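PDB 7AL6: probable hydrolase from Pseudomonas aeruginosa, which is of unknown function but is probably a hydrolase of the alpha/beta hydrolase fold, perhaps with lipolytic activity. Local coordinates for residues L12-L17 with V84-E89; G23-K28 with G52-A57; S44-K49 with Q274-V279; W93-L98 with R118-A123. One frame throughout, in Å; residues are numbered along the deposited sequence.

Interactions 1, 2 and 4 reach the central mixed sheet, whereas interaction 3 brings a loop against the C-terminal helix 270-284. Helix 77-91 of interaction 1 runs on toward strand 96-101 of interaction 4, centres 16 Å apart; Ala88 O and Trp93 N make a probable hydrogen bond (2.8 Å), and Glu89 OE2 a salt bridge with Arg118 NH2 (2.9 Å). Trp93 CH2 packs on Val56 CG2 (3.6 Å) of interaction 2. Ile55 CD1 meets Ala47 CB (4.0 Å) between interactions 2 and 3. The Arg54 and Trp93 side chains each come within about 3 Å (nearest atoms) of a bound di(hydroxyethyl)ether, probably from the crystallisation liquor. Leu98 lies near, without touching, a probable nucleophile elbow around Ser102.

Interaction 1: L12-L17 with V84-E89; sequences LPHIEL and VLMVAE
Met86 reaches out from helix 77-91 to three residues in succession at the turn before strand 16-22. Close to the helix, its CB lies 4.0 Å from Leu12 CD1, while Leu12 CD2 rests on the backbone, 3.6 Å from Met86 O. Farther out, Met86 SD comes up to the rim of the His14 imidazole, 3.4 Å from CE1 and near the ring plane, a Met-aromatic contact at the edge. The His14 CG sits between its own backbone N and carbonyl carbon (chi1 58°), which helps bring the ring to the sulfur; NE2 is then hydrogen-bonded to Asp83 OD1, one helix turn ahead of Val87. The Met86 chain bends at its last torsion (chi3 137°), which places CE 4.1 Å from Pro13 CG. One residue on, Val87 CG2 meets Leu17 CD1 at 3.8 Å and, a little farther off, Leu12 CD2. Val87 also leans on Leu58 and Ile31, so the two leucines extend a hydrophobic layer that begins under the helix. Leu150 of a second subunit also packs on Met86. Helix 77-91 thus packs on one face of the alpha/beta hydrolase sheet and on the turn of its N-terminal antiparallel hairpin, strands 7-11 and 16-22.

Interaction 2: G23-K28 with G52-A57; sequences GPPDGK and GLRIVA
Lys28 and Leu53 pair where two neighbouring parallel strands, 28-33 and 53-58, begin side by side in the central sheet of the alpha/beta hydrolase fold. Two backbone bonds make the pair: Lys28 N donates to Gly52 O (2.9 Å), and Arg54 N donates to Lys28 O (2.8 Å). On the face carrying both side chains, Lys28 CB touches Leu53 CD2 at 3.8 Å. Just ahead of the pair, a type I turn from Pro24 to Gly27 reverses the chain, and Gly27, with no side chain in between, brings CA to within 3.2 Å of Gly52 O. The Arg54 side chain runs past Pro24 O to Gly23 O. Its CG is anti to the backbone N (chi1 176°), and a bend at the next torsion (chi2 59°) carries CD to 3.4 Å from Pro24 O. The guanidinium then lies with Pro25 CA over one face, 3.8 Å above its plane but toward the rim, and Tyr197 of a third subunit also packs on this side chain. NH2 donates to Gly23 O at 3.0 Å, a somewhat bent bond with 140° at the hydrogen. Gly23 touches the strand a second time through its CA-H, which points almost straight at Leu53 O, 3.5 Å from CA.

Interaction 3: S44-K49 with Q274-V279; sequences SRLAPK and QAVARV
Lys49 NZ is gripped from two directions, by a hydrogen bond to Arg45 O (3.0 Å) one turn back in its own segment and by a salt bridge to Glu270 near the start of helix 270-284. The chain runs extended from CB to CE and bends only at the last torsion (chi4 55°), which places NZ. The aliphatic part of the lysine lies against the helix: CB meets Ala277 CB at 3.6 Å, and CE meets Gln274 CG, also at 3.6 Å, the two side chains crossing obliquely. Glu270 OE1 takes Lys49 NZ, and OE2 takes Arg45 NH1, so one carboxylate serves both basic side chains. In the alpha/beta hydrolase fold this is the C-terminal helix, packed beside the sheet, and here it meets the loop between strands 28-33 and 53-58. Deeper in, Leu46 does the apolar work. Its CG is anti to the backbone N (chi1 180°). CD1 sits over the small Ala277, 3.7 Å from CA, and CD2 meets Val276 CG1 at 3.8 Å, the Leu46 and Val276 side chains crossing at about a right angle. Val276 in turn leans on Leu259 of strand 255-259.

Interaction 4: W93-L98 with R118-A123; sequences WERFSL and RIERLA
Arg118 grips two carbonyls of the loop leading into strand 96-101. Its chain is bent twice, and the third torsion (chi3 -55°) places NE at Glu94 O, to which it donates at 2.7 Å; NH1 donates to Trp93 O at 2.9 Å, lying in the plane of that carbonyl. The carboxylate of Glu94 lies over one face of the guanidinium, the planes 16° apart, with OE2 3.8 Å above it. The salt bridge from Glu94 OE1 to Arg118 NE is long, 3.6 Å, and rests on charge alone: OE1 lies well out of the guanidinium plane, and no N-H points at it. NH2 has a second partner in Glu89. Phe96 has CG between its backbone N and carbonyl carbon (chi1 57°), and its CE2 reaches 3.5 Å from Ile119 CD1.

Strands 96-101 and 119-125 lie side by side and parallel, and helix 103-114 makes the crossover between them, a beta-alpha-beta unit of the alpha/beta hydrolase fold. A beta bulge shifts the register by one residue between Phe96 and Leu98: Phe96 N and O bond to Arg118 O and Glu120 N, whereas Leu98 N and O bond to Arg121 O and Ala123 N. Beyond it, Leu98 and Leu122 lie side by side, Leu98 CB 3.7 Å from Leu122 CD2, and helix 103-114 packs on both. At the bulge Ser97 OG donates to a water 2.8 Å away, which donates in turn to Glu120 OE2. The extended Glu120 chain crosses Arg95, itself bent at the third torsion, at about a right angle, Glu120 CG 3.7 Å from Arg95 CB. Arg95 NE and Glu120 OE1 make only a long salt bridge, the oxygen well out of the guanidinium plane.

Interaction 1: L12-L17 with V84-E89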
# COMPACT_ATOMS: atom_id res chain seq x y z
N LEU A 12 -8.94 -5.30 -9.85
CA LEU A 12 -10.00 -5.01 -8.92
C LEU A 12 -9.66 -3.74 -8.15
O LEU A 12 -8.53 -3.28 -8.17
CB LEU A 12 -10.19 -6.19 -7.95
CG LEU A 12 -10.30 -7.58 -8.60
CD1 LEU A 12 -10.66 -8.63 -7.51
CD2 LEU A 12 -11.30 -7.63 -9.72
N PRO A 13 -10.64 -3.14 -7.47
CA PRO A 13 -10.36 -1.89 -6.76
C PRO A 13 -9.28 -2.04 -5.73
O PRO A 13 -8.47 -1.14 -5.54
CB PRO A 13 -11.72 -1.54 -6.12
CG PRO A 13 -12.76 -2.23 -6.99
CD PRO A 13 -12.07 -3.49 -7.52
N HIS A 14 -9.18 -3.19 -5.09
CA HIS A 14 -8.28 -3.35 -3.96
C HIS A 14 -7.11 -4.28 -4.22
O HIS A 14 -6.27 -4.46 -3.32
CB HIS A 14 -9.07 -3.91 -2.77
CG HIS A 14 -9.75 -5.22 -3.08
ND1 HIS A 14 -10.79 -5.32 -3.98
CD2 HIS A 14 -9.53 -6.47 -2.61
CE1 HIS A 14 -11.17 -6.59 -4.06
NE2 HIS A 14 -10.43 -7.30 -3.23
N ILE A 15 -7.11 -5.01 -5.31
CA ILE A 15 -6.04 -6.00 -5.60
C ILE A 15 -6.04 -6.29 -7.08
O ILE A 15 -7.05 -6.16 -7.71
CB ILE A 15 -6.28 -7.28 -4.77
CG1 ILE A 15 -5.04 -8.16 -4.66
CG2 ILE A 15 -7.46 -8.04 -5.33
CD1 ILE A 15 -5.14 -9.26 -3.64
N GLU A 16 -4.92 -6.75 -7.58
CA GLU A 16 -4.76 -7.15 -8.98
C GLU A 16 -4.58 -8.67 -9.00
O GLU A 16 -3.68 -9.13 -8.36
CB GLU A 16 -3.58 -6.42 -9.55
CG GLU A 16 -3.63 -6.30 -11.02
CD GLU A 16 -2.43 -5.58 -11.54
OE1 GLU A 16 -2.46 -4.37 -11.58
OE2 GLU A 16 -1.47 -6.27 -11.86
N LEU A 17 -5.39 -9.41 -9.74
CA LEU A 17 -5.30 -10.88 -9.77
C LEU A 17 -4.86 -11.32 -11.15
O LEU A 17 -5.00 -10.58 -12.08
CB LEU A 17 -6.65 -11.51 -9.45
CG LEU A 17 -7.26 -11.15 -8.11
CD1 LEU A 17 -8.61 -11.80 -7.97
CD2 LEU A 17 -6.35 -11.54 -6.97
N VAL A 84 -13.95 -12.92 -6.18
CA VAL A 84 -14.54 -13.59 -7.35
C VAL A 84 -15.69 -12.76 -7.90
O VAL A 84 -15.80 -12.55 -9.11
CB VAL A 84 -14.99 -15.01 -6.95
CG1 VAL A 84 -15.72 -15.68 -8.09
CG2 VAL A 84 -13.75 -15.85 -6.57
N LEU A 85 -16.53 -12.22 -7.03
CA LEU A 85 -17.67 -11.36 -7.43
C LEU A 85 -17.15 -10.13 -8.18
O LEU A 85 -17.69 -9.78 -9.19
CB LEU A 85 -18.44 -10.97 -6.17
CG LEU A 85 -19.66 -10.11 -6.39
CD1 LEU A 85 -20.65 -10.79 -7.30
CD2 LEU A 85 -20.32 -9.74 -5.08
N MET A 86 -16.09 -9.52 -7.68
CA MET A 86 -15.48 -8.33 -8.31
C MET A 86 -14.83 -8.72 -9.64
O MET A 86 -14.79 -7.89 -10.51
CB MET A 86 -14.52 -7.64 -7.35
CG MET A 86 -15.30 -7.01 -6.23
SD MET A 86 -14.35 -6.03 -5.13
CE MET A 86 -15.42 -4.62 -4.91
N VAL A 87 -14.28 -9.93 -9.76
CA VAL A 87 -13.69 -10.40 -11.04
C VAL A 87 -14.82 -10.44 -12.07
O VAL A 87 -14.64 -9.91 -13.13
CB VAL A 87 -13.01 -11.77 -10.90
CG1 VAL A 87 -12.88 -12.43 -12.26
CG2 VAL A 87 -11.67 -11.68 -10.22
N ALA A 88 -15.96 -11.01 -11.73
CA ALA A 88 -17.11 -11.03 -12.63
C ALA A 88 -17.55 -9.62 -13.02
O ALA A 88 -17.78 -9.34 -14.20
CB ALA A 88 -18.29 -11.79 -12.00
N GLU A 89 -17.64 -8.70 -12.05
CA GLU A 89 -17.94 -7.31 -12.39
C GLU A 89 -16.95 -6.76 -13.39
O GLU A 89 -17.34 -6.08 -14.35
CB GLU A 89 -17.93 -6.42 -11.14
CG GLU A 89 -18.96 -6.83 -10.13
CD GLU A 89 -20.32 -6.29 -10.48
OE1 GLU A 89 -20.44 -5.05 -10.55
OE2 GLU A 89 -21.24 -7.09 -10.71

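Interaction 2: G23-K28 with G52-A57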
# COMPACT_ATOMS: atom_id res chain seq x y z
N GLY A 23 -11.11 -21.38 -23.72
CA GLY A 23 -12.33 -21.51 -24.50
C GLY A 23 -12.61 -20.33 -25.38
O GLY A 23 -11.96 -19.33 -25.30
N PRO A 24 -13.65 -20.46 -26.18
CA PRO A 24 -14.08 -19.40 -27.11
C PRO A 24 -14.59 -18.16 -26.39
O PRO A 24 -15.28 -18.27 -25.36
CB PRO A 24 -15.21 -20.08 -27.91
CG PRO A 24 -15.67 -21.24 -27.05
CD PRO A 24 -14.50 -21.67 -26.22
N PRO A 25 -14.27 -16.96 -26.89
CA PRO A 25 -14.74 -15.75 -26.21
C PRO A 25 -16.23 -15.71 -26.02
O PRO A 25 -16.69 -15.02 -25.10
CB PRO A 25 -14.26 -14.59 -27.12
CG PRO A 25 -13.36 -15.18 -28.13
CD PRO A 25 -13.17 -16.66 -27.84
N ASP A 26 -17.00 -16.45 -26.81
CA ASP A 26 -18.46 -16.43 -26.71
C ASP A 26 -19.03 -17.67 -26.03
O ASP A 26 -20.22 -17.96 -26.21
CB ASP A 26 -19.09 -16.27 -28.09
CG ASP A 26 -19.00 -17.55 -28.93
OD1 ASP A 26 -17.96 -18.25 -28.85
OD2 ASP A 26 -19.95 -17.84 -29.69
N GLY A 27 -18.23 -18.42 -25.27
CA GLY A 27 -18.74 -19.58 -24.56
C GLY A 27 -19.45 -19.21 -23.26
O GLY A 27 -19.43 -18.07 -22.82
N LYS A 28 -20.06 -20.20 -22.65
CA LYS A 28 -20.75 -19.98 -21.38
C LYS A 28 -19.76 -19.47 -20.33
O LYS A 28 -18.71 -20.07 -20.14
CB LYS A 28 -21.40 -21.27 -20.89
CG LYS A 28 -22.51 -21.80 -21.81
CD LYS A 28 -23.34 -22.88 -21.08
CE LYS A 28 -24.30 -23.60 -22.03
NZ LYS A 28 -23.59 -24.63 -22.85
N GLY A 52 -16.86 -25.05 -25.50
CA GLY A 52 -18.05 -24.25 -25.35
C GLY A 52 -18.19 -23.49 -24.04
O GLY A 52 -19.14 -22.70 -23.91
N LEU A 53 -17.24 -23.63 -23.14
CA LEU A 53 -17.24 -22.85 -21.88
C LEU A 53 -16.15 -21.78 -21.98
O LEU A 53 -15.10 -22.08 -22.47
CB LEU A 53 -16.99 -23.76 -20.68
CG LEU A 53 -17.97 -24.91 -20.48
CD1 LEU A 53 -17.76 -25.55 -19.13
CD2 LEU A 53 -19.40 -24.46 -20.63
N ARG A 54 -16.42 -20.54 -21.61
CA ARG A 54 -15.38 -19.51 -21.54
C ARG A 54 -14.90 -19.56 -20.09
O ARG A 54 -15.59 -19.07 -19.24
CB ARG A 54 -15.92 -18.14 -21.95
CG ARG A 54 -14.91 -17.03 -21.79
CD ARG A 54 -13.63 -17.20 -22.58
NE ARG A 54 -12.96 -15.93 -22.73
CZ ARG A 54 -11.87 -15.72 -23.43
NH1 ARG A 54 -11.37 -14.51 -23.49
NH2 ARG A 54 -11.28 -16.69 -24.07
N ILE A 55 -13.75 -20.15 -19.83
CA ILE A 55 -13.28 -20.36 -18.44
C ILE A 55 -12.16 -19.39 -18.09
O ILE A 55 -11.15 -19.35 -18.77
CB ILE A 55 -12.84 -21.82 -18.24
CG1 ILE A 55 -13.97 -22.80 -18.56
CG2 ILE A 55 -12.30 -22.03 -16.86
CD1 ILE A 55 -13.53 -24.21 -18.70
N VAL A 56 -12.39 -18.68 -17.01
CA VAL A 56 -11.41 -17.78 -16.41
C VAL A 56 -10.85 -18.54 -15.23
O VAL A 56 -11.52 -18.68 -14.19
CB VAL A 56 -12.06 -16.45 -16.00
CG1 VAL A 56 -11.05 -15.56 -15.28
CG2 VAL A 56 -12.63 -15.73 -17.22
N ALA A 57 -9.65 -19.10 -15.39
CA ALA A 57 -9.01 -19.86 -14.32
C ALA A 57 -8.22 -18.85 -13.52
O ALA A 57 -7.12 -18.42 -13.92
CB ALA A 57 -8.11 -20.97 -14.86

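Interaction 3: S44-K49 with Q274-V279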
# COMPACT_ATOMS: atom_id res chain seq x y z
N SER A 44 -5.27 -27.06 -15.70
CA SER A 44 -4.48 -27.16 -16.96
C SER A 44 -4.94 -28.36 -17.80
O SER A 44 -4.93 -28.24 -18.98
CB SER A 44 -3.00 -27.16 -16.73
OG SER A 44 -2.59 -28.20 -15.88
N ARG A 45 -5.32 -29.46 -17.19
CA ARG A 45 -5.79 -30.65 -17.94
C ARG A 45 -7.29 -30.57 -18.23
O ARG A 45 -7.71 -30.96 -19.29
CB ARG A 45 -5.52 -31.93 -17.15
CG ARG A 45 -4.06 -32.23 -16.86
CD ARG A 45 -3.97 -33.69 -16.50
NE ARG A 45 -2.80 -34.05 -15.75
CZ ARG A 45 -1.79 -34.71 -16.26
NH1 ARG A 45 -1.80 -35.06 -17.52
NH2 ARG A 45 -0.76 -35.00 -15.51
N LEU A 46 -8.08 -30.16 -17.25
CA LEU A 46 -9.56 -30.12 -17.33
C LEU A 46 -10.14 -29.04 -18.23
O LEU A 46 -10.89 -29.39 -19.09
CB LEU A 46 -10.08 -29.94 -15.91
CG LEU A 46 -11.58 -29.88 -15.78
CD1 LEU A 46 -12.21 -31.00 -16.56
CD2 LEU A 46 -12.00 -29.91 -14.33
N ALA A 47 -9.70 -27.80 -18.12
CA ALA A 47 -10.33 -26.66 -18.81
C ALA A 47 -10.27 -26.86 -20.32
O ALA A 47 -11.26 -26.62 -20.96
CB ALA A 47 -9.70 -25.36 -18.40
N PRO A 48 -9.17 -27.30 -20.95
CA PRO A 48 -9.15 -27.45 -22.39
C PRO A 48 -10.17 -28.47 -22.92
O PRO A 48 -10.50 -28.38 -24.03
CB PRO A 48 -7.73 -27.94 -22.69
CG PRO A 48 -6.94 -27.50 -21.52
CD PRO A 48 -7.90 -27.62 -20.36
N LYS A 49 -10.55 -29.44 -22.11
CA LYS A 49 -11.51 -30.52 -22.46
C LYS A 49 -12.97 -30.04 -22.38
O LYS A 49 -13.82 -30.77 -22.83
CB LYS A 49 -11.29 -31.72 -21.54
CG LYS A 49 -9.95 -32.42 -21.73
CD LYS A 49 -9.74 -33.54 -20.78
CE LYS A 49 -8.46 -34.29 -21.04
NZ LYS A 49 -7.28 -33.40 -21.04
N GLN A 274 -10.08 -36.59 -17.99
CA GLN A 274 -11.11 -36.89 -18.98
C GLN A 274 -12.43 -37.27 -18.32
O GLN A 274 -13.50 -36.94 -18.82
CB GLN A 274 -10.67 -38.06 -19.85
CG GLN A 274 -9.81 -37.67 -21.02
CD GLN A 274 -9.10 -38.87 -21.63
OE1 GLN A 274 -7.97 -38.76 -22.09
NE2 GLN A 274 -9.77 -40.02 -21.64
N ALA A 275 -12.34 -38.04 -17.25
CA ALA A 275 -13.54 -38.51 -16.60
C ALA A 275 -14.26 -37.35 -15.95
O ALA A 275 -15.47 -37.23 -16.09
CB ALA A 275 -13.19 -39.57 -15.56
N VAL A 276 -13.53 -36.47 -15.26
CA VAL A 276 -14.19 -35.27 -14.76
C VAL A 276 -14.77 -34.46 -15.90
O VAL A 276 -15.92 -34.00 -15.84
CB VAL A 276 -13.21 -34.43 -13.91
CG1 VAL A 276 -13.90 -33.12 -13.50
CG2 VAL A 276 -12.77 -35.24 -12.69
N ALA A 277 -14.03 -34.32 -16.99
CA ALA A 277 -14.52 -33.51 -18.09
C ALA A 277 -15.83 -34.06 -18.65
O ALA A 277 -16.72 -33.29 -19.05
CB ALA A 277 -13.45 -33.44 -19.17
N ARG A 278 -15.94 -35.39 -18.75
CA ARG A 278 -17.16 -35.97 -19.31
C ARG A 278 -18.35 -35.59 -18.44
O ARG A 278 -19.41 -35.22 -18.95
CB ARG A 278 -17.07 -37.49 -19.40
CG ARG A 278 -16.32 -38.00 -20.60
CD ARG A 278 -16.08 -39.53 -20.43
NE ARG A 278 -15.15 -40.10 -21.41
CZ ARG A 278 -15.28 -39.98 -22.73
NH1 ARG A 278 -16.32 -39.34 -23.26
NH2 ARG A 278 -14.37 -40.53 -23.53
N VAL A 279 -18.18 -35.67 -17.13
CA VAL A 279 -19.27 -35.35 -16.18
C VAL A 279 -19.69 -33.88 -16.32
O VAL A 279 -20.84 -33.65 -16.59
CB VAL A 279 -18.80 -35.63 -14.75
CG1 VAL A 279 -19.71 -34.97 -13.73
CG2 VAL A 279 -18.66 -37.11 -14.48

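Interaction 4: W93-L98 with R118-A123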
# COMPACT_ATOMS: atom_id res chain seq x y z
N TRP A 93 -19.61 -9.59 -16.37
CA TRP A 93 -20.44 -10.80 -16.28
C TRP A 93 -21.53 -10.58 -15.23
O TRP A 93 -21.26 -10.57 -14.03
CB TRP A 93 -19.60 -12.02 -15.92
CG TRP A 93 -18.75 -12.52 -17.05
CD1 TRP A 93 -18.65 -11.98 -18.31
CD2 TRP A 93 -17.90 -13.68 -17.05
NE1 TRP A 93 -17.78 -12.72 -19.08
CE2 TRP A 93 -17.31 -13.77 -18.32
CE3 TRP A 93 -17.57 -14.64 -16.08
CZ2 TRP A 93 -16.42 -14.78 -18.67
CZ3 TRP A 93 -16.70 -15.65 -16.43
CH2 TRP A 93 -16.15 -15.72 -17.73
N GLU A 94 -22.78 -10.49 -15.65
CA GLU A 94 -23.90 -10.34 -14.70
C GLU A 94 -24.17 -11.71 -14.07
O GLU A 94 -24.16 -11.80 -12.88
CB GLU A 94 -25.12 -9.73 -15.39
CG GLU A 94 -26.34 -9.69 -14.49
CD GLU A 94 -26.13 -9.07 -13.13
OE1 GLU A 94 -26.80 -9.49 -12.18
OE2 GLU A 94 -25.32 -8.16 -13.01
N ARG A 95 -24.38 -12.73 -14.88
CA ARG A 95 -24.61 -14.09 -14.38
C ARG A 95 -23.47 -14.96 -14.88
O ARG A 95 -23.00 -14.74 -15.98
CB ARG A 95 -25.97 -14.62 -14.82
CG ARG A 95 -27.11 -14.13 -13.94
CD ARG A 95 -28.40 -14.84 -14.26
NE ARG A 95 -28.67 -14.76 -15.68
CZ ARG A 95 -29.86 -14.98 -16.22
NH1 ARG A 95 -30.88 -15.28 -15.44
NH2 ARG A 95 -30.03 -14.89 -17.52
N PHE A 96 -23.04 -15.91 -14.07
CA PHE A 96 -21.90 -16.78 -14.42
C PHE A 96 -21.94 -18.04 -13.57
O PHE A 96 -22.61 -18.08 -12.58
CB PHE A 96 -20.58 -16.04 -14.20
CG PHE A 96 -20.38 -15.53 -12.80
CD1 PHE A 96 -20.89 -14.30 -12.42
CD2 PHE A 96 -19.68 -16.26 -11.87
CE1 PHE A 96 -20.71 -13.83 -11.14
CE2 PHE A 96 -19.49 -15.78 -10.59
CZ PHE A 96 -20.02 -14.57 -10.23
N SER A 97 -21.19 -19.03 -13.99
CA SER A 97 -21.08 -20.31 -13.31
C SER A 97 -19.73 -20.41 -12.63
O SER A 97 -18.79 -19.66 -12.94
CB SER A 97 -21.29 -21.44 -14.31
OG SER A 97 -22.69 -21.44 -14.67
N LEU A 98 -19.65 -21.31 -11.64
CA LEU A 98 -18.41 -21.60 -10.93
C LEU A 98 -17.99 -23.06 -11.06
O LEU A 98 -18.81 -23.98 -11.05
CB LEU A 98 -18.53 -21.21 -9.46
CG LEU A 98 -18.67 -19.69 -9.23
CD1 LEU A 98 -19.04 -19.48 -7.78
CD2 LEU A 98 -17.47 -18.90 -9.61
N ARG A 118 -26.72 -14.26 -8.97
CA ARG A 118 -25.56 -14.21 -9.87
C ARG A 118 -25.06 -15.57 -10.36
O ARG A 118 -24.44 -15.58 -11.36
CB ARG A 118 -24.36 -13.61 -9.14
CG ARG A 118 -24.61 -12.28 -8.46
CD ARG A 118 -24.93 -11.11 -9.37
NE ARG A 118 -23.95 -10.87 -10.40
CZ ARG A 118 -23.03 -9.92 -10.37
NH1 ARG A 118 -22.18 -9.81 -11.38
NH2 ARG A 118 -22.95 -9.08 -9.37
N ILE A 119 -25.38 -16.68 -9.72
CA ILE A 119 -24.67 -17.93 -10.02
C ILE A 119 -25.60 -18.88 -10.78
O ILE A 119 -26.64 -19.31 -10.26
CB ILE A 119 -24.15 -18.60 -8.74
CG1 ILE A 119 -23.30 -17.66 -7.92
CG2 ILE A 119 -23.38 -19.85 -9.11
CD1 ILE A 119 -22.12 -17.02 -8.73
N GLU A 120 -25.23 -19.21 -12.00
CA GLU A 120 -26.11 -20.01 -12.83
C GLU A 120 -26.00 -21.52 -12.51
O GLU A 120 -27.02 -22.21 -12.47
CB GLU A 120 -25.83 -19.77 -14.29
CG GLU A 120 -26.16 -18.35 -14.75
CD GLU A 120 -25.93 -18.14 -16.24
OE1 GLU A 120 -26.96 -18.04 -16.95
OE2 GLU A 120 -24.75 -18.05 -16.68
N ARG A 121 -24.78 -22.02 -12.36
CA ARG A 121 -24.46 -23.44 -12.10
C ARG A 121 -23.20 -23.58 -11.23
O ARG A 121 -22.37 -22.70 -11.25
CB ARG A 121 -24.23 -24.15 -13.44
CG ARG A 121 -25.32 -23.94 -14.48
CD ARG A 121 -26.39 -25.00 -14.42
NE ARG A 121 -27.41 -24.96 -15.46
CZ ARG A 121 -28.52 -24.25 -15.41
NH1 ARG A 121 -29.39 -24.34 -16.39
NH2 ARG A 121 -28.78 -23.47 -14.39
N LEU A 122 -23.08 -24.68 -10.49
CA LEU A 122 -21.88 -25.00 -9.69
C LEU A 122 -21.32 -26.36 -10.13
O LEU A 122 -22.08 -27.31 -10.10
CB LEU A 122 -22.22 -25.12 -8.21
CG LEU A 122 -22.40 -23.84 -7.41
CD1 LEU A 122 -22.20 -24.15 -5.94
CD2 LEU A 122 -21.48 -22.74 -7.87
N ALA A 123 -20.06 -26.45 -10.50
CA ALA A 123 -19.35 -27.71 -10.77
C ALA A 123 -18.30 -27.80 -9.67
O ALA A 123 -17.43 -26.95 -9.61
CB ALA A 123 -18.78 -27.75 -12.16
O HOH W 1 -22.52 -19.90 -16.96